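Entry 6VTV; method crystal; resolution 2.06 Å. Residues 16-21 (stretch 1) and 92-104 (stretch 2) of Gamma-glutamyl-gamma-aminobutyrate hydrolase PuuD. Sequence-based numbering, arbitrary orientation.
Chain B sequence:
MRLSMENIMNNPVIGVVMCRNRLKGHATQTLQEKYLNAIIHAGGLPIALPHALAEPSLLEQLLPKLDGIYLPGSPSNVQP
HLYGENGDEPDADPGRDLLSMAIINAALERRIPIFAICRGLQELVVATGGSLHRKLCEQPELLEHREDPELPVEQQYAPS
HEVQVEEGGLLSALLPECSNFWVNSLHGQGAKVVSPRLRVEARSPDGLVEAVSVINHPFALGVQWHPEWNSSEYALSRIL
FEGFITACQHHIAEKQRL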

# COMPACT_ATOMS: atom_id res chain seq x y z
N VAL B 16 -5.46 0.61 5.65
CA VAL B 16 -5.59 1.89 4.96
C VAL B 16 -6.03 1.61 3.53
O VAL B 16 -5.30 0.97 2.76
CB VAL B 16 -4.29 2.69 5.00
CG1 VAL B 16 -4.54 4.12 4.57
CG2 VAL B 16 -3.68 2.65 6.39
N VAL B 17 -7.21 2.12 3.16
CA VAL B 17 -7.72 1.94 1.81
C VAL B 17 -6.92 2.78 0.84
O VAL B 17 -6.70 3.98 1.06
CB VAL B 17 -9.22 2.29 1.76
CG1 VAL B 17 -9.70 2.40 0.32
CG2 VAL B 17 -10.03 1.24 2.51
N MET B 18 -6.48 2.17 -0.25
CA MET B 18 -5.65 2.84 -1.23
C MET B 18 -6.50 3.45 -2.34
O MET B 18 -7.71 3.22 -2.44
CB MET B 18 -4.63 1.86 -1.82
CG MET B 18 -3.84 1.09 -0.78
SD MET B 18 -2.73 -0.11 -1.52
CE MET B 18 -1.47 0.98 -2.15
N CYS B 19 -5.85 4.25 -3.19
CA CYS B 19 -6.46 4.85 -4.36
C CYS B 19 -5.77 4.36 -5.62
O CYS B 19 -4.63 3.88 -5.59
CB CYS B 19 -6.40 6.39 -4.30
SG CYS B 19 -7.14 7.13 -2.85
N ARG B 20 -6.47 4.49 -6.75
CA ARG B 20 -5.96 4.04 -8.03
C ARG B 20 -5.40 5.21 -8.83
O ARG B 20 -6.01 6.29 -8.88
CB ARG B 20 -7.05 3.33 -8.84
CG ARG B 20 -6.55 2.64 -10.11
CD ARG B 20 -7.57 1.60 -10.56
NE ARG B 20 -7.02 0.58 -11.44
CZ ARG B 20 -7.31 0.48 -12.73
NH1 ARG B 20 -8.14 1.35 -13.29
NH2 ARG B 20 -6.77 -0.48 -13.46
N ASN B 21 -4.25 5.00 -9.44
CA ASN B 21 -3.67 5.96 -10.37
C ASN B 21 -2.96 5.18 -11.47
O ASN B 21 -2.78 3.97 -11.39
CB ASN B 21 -2.71 6.92 -9.66
CG ASN B 21 -3.42 7.90 -8.75
OD1 ASN B 21 -3.31 7.82 -7.53
ND2 ASN B 21 -4.17 8.82 -9.35
N ALA B 92 -13.31 9.62 -11.20
CA ALA B 92 -13.92 8.53 -10.46
C ALA B 92 -12.88 7.46 -10.14
O ALA B 92 -11.87 7.32 -10.83
CB ALA B 92 -15.08 7.91 -11.25
N ASP B 93 -13.15 6.71 -9.08
CA ASP B 93 -12.31 5.58 -8.68
C ASP B 93 -13.23 4.44 -8.29
O ASP B 93 -13.45 4.17 -7.10
CB ASP B 93 -11.37 5.96 -7.53
CG ASP B 93 -10.31 4.90 -7.25
OD1 ASP B 93 -9.32 5.23 -6.57
OD2 ASP B 93 -10.46 3.75 -7.71
N PRO B 94 -13.80 3.74 -9.28
CA PRO B 94 -14.77 2.67 -8.96
C PRO B 94 -14.18 1.57 -8.10
O PRO B 94 -14.90 0.99 -7.27
CB PRO B 94 -15.18 2.16 -10.34
CG PRO B 94 -14.91 3.31 -11.27
CD PRO B 94 -13.67 3.94 -10.73
N GLY B 95 -12.89 1.27 -8.25
CA GLY B 95 -12.27 0.25 -7.42
C GLY B 95 -12.24 0.62 -5.96
O GLY B 95 -12.55 -0.20 -5.09
N ARG B 96 -11.87 1.87 -5.65
CA ARG B 96 -11.89 2.32 -4.27
C ARG B 96 -13.32 2.35 -3.72
O ARG B 96 -13.55 1.97 -2.57
CB ARG B 96 -11.25 3.70 -4.14
CG ARG B 96 -11.69 4.45 -2.90
CD ARG B 96 -10.57 5.23 -2.24
NE ARG B 96 -11.01 5.77 -0.95
CZ ARG B 96 -10.28 6.58 -0.19
NH1 ARG B 96 -9.07 6.95 -0.58
NH2 ARG B 96 -10.77 7.02 0.96
N ASP B 97 -14.28 2.80 -4.54
CA ASP B 97 -15.68 2.75 -4.15
C ASP B 97 -16.07 1.34 -3.71
O ASP B 97 -16.70 1.15 -2.66
CB ASP B 97 -16.57 3.19 -5.31
CG ASP B 97 -16.60 4.70 -5.49
OD1 ASP B 97 -15.96 5.41 -4.68
OD2 ASP B 97 -17.26 5.17 -6.44
N LEU B 98 -15.70 0.34 -4.51
CA LEU B 98 -16.03 -1.04 -4.18
C LEU B 98 -15.43 -1.46 -2.85
O LEU B 98 -16.12 -2.01 -1.99
CB LEU B 98 -15.54 -1.96 -5.30
CG LEU B 98 -16.23 -3.32 -5.44
CD1 LEU B 98 -17.69 -3.17 -5.84
CD2 LEU B 98 -15.47 -4.18 -6.44
N LEU B 99 -14.13 -1.19 -2.65
CA LEU B 99 -13.47 -1.59 -1.41
C LEU B 99 -13.99 -0.78 -0.23
O LEU B 99 -14.21 -1.34 0.86
CB LEU B 99 -11.96 -1.42 -1.55
CG LEU B 99 -11.14 -1.74 -0.30
CD1 LEU B 99 -11.33 -3.19 0.12
CD2 LEU B 99 -9.66 -1.43 -0.51
N SER B 100 -14.20 0.52 -0.41
CA SER B 100 -14.64 1.37 0.69
C SER B 100 -16.02 0.95 1.19
O SER B 100 -16.24 0.81 2.40
CB SER B 100 -14.66 2.84 0.25
OG SER B 100 -13.34 3.31 0.01
N MET B 101 -16.97 0.76 0.27
CA MET B 101 -18.31 0.35 0.67
C MET B 101 -18.28 -0.99 1.40
O MET B 101 -18.96 -1.17 2.42
CB MET B 101 -19.23 0.28 -0.55
CG MET B 101 -19.47 1.61 -1.24
SD MET B 101 -20.15 2.87 -0.16
CE MET B 101 -18.87 4.12 -0.24
N ALA B 102 -17.49 -1.94 0.89
CA ALA B 102 -17.46 -3.27 1.49
C ALA B 102 -16.82 -3.23 2.88
O ALA B 102 -17.33 -3.84 3.82
CB ALA B 102 -16.71 -4.24 0.58
N ILE B 103 -15.70 -2.52 3.02
CA ILE B 103 -14.99 -2.55 4.29
C ILE B 103 -15.68 -1.69 5.35
O ILE B 103 -15.55 -1.96 6.55
CB ILE B 103 -13.52 -2.14 4.09
CG1 ILE B 103 -12.65 -2.70 5.22
CG2 ILE B 103 -13.37 -0.63 3.99
CD1 ILE B 103 -11.19 -2.78 4.88
N ILE B 104 -16.43 -0.67 4.94
CA ILE B 104 -17.20 0.10 5.92
C ILE B 104 -18.32 -0.75 6.50
O ILE B 104 -18.45 -0.87 7.73
CB ILE B 104 -17.76 1.39 5.28
CG1 ILE B 104 -16.65 2.40 5.00
CG2 ILE B 104 -18.82 2.01 6.18
CD1 ILE B 104 -17.09 3.55 4.13

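A helix, residues 94-104, lies against an extended segment that is strand at 16-17 and again at 19-21, with Met 18 between. The two run in opposite senses: as the helix advances from Asp 93 through Arg 96 to Ser 100, its nearest neighbours step back from Arg 20 through Cys 19 to Val 17. The CA atoms of Asp 93 and Arg 20 are 6.6 Å apart, those of Arg 96 and Cys 19 6.0 Å, and those of Ser 100 and Val 17 7.0 Å, so the backbones stay close, and 371 Å² of surface is buried, both sides summed.

The contact opens with its one cross-stretch hydrogen bond. Asp 93 is the N-cap of the helix, and its carboxylate divides its work between two amides. OD2 accepts from Arg 96 N at 3.1 Å, the capping bond that satisfies an amide in the first turn, where no preceding helical carbonyl is available. OD1 accepts from Arg 20 N at 3.0 Å, with an N-H...acceptor angle of 164°. One side chain thus caps the helix and pins its start to the strand's backbone. The bond uses only the Arg 20 amide; the side chain starts toward the helix, with Arg 20 CB 3.6 Å from Asp 93 OD2, and its end leads away to partners elsewhere in the structure.

Pro 94 and Gly 95 make no close contact with the strand. A CB on Gly 95 would point toward it, with its ideal position 4.5 Å from Arg 20 CD.

Arg 96, still in the first turn of the helix, points toward the strand and is buried. Its CD lies 3.5 Å from Met 18 O, while Val 17 CG1 sits over one face of the guanidinium, 3.8 Å from NE. The polar groups of that guanidinium are hydrogen-bonded elsewhere in the structure, so an aliphatic neighbour can cover its face without costing it a partner. Cys 19 SG lies at its edge, near its plane.

Beyond Arg 96 the chemistry turns largely apolar and converges on Val 17, which loses 101 Å² to the helix, more than any other residue here. Leu 99 CD2 meets Val 17 CG1 at 3.9 Å. Ser 100 points sideways, a small neighbour whose OG is 3.8 Å from Val 17 CG1. Ile 103, one turn after Leu 99, brings its CG2 to 4.1 Å from Val 17 CG2. Asp 97, Leu 98, Met 101 and Ala 102 make no contact with the strand.

The rule to read here is a polar anchor at the helix start, then a helical stripe packing against one valine.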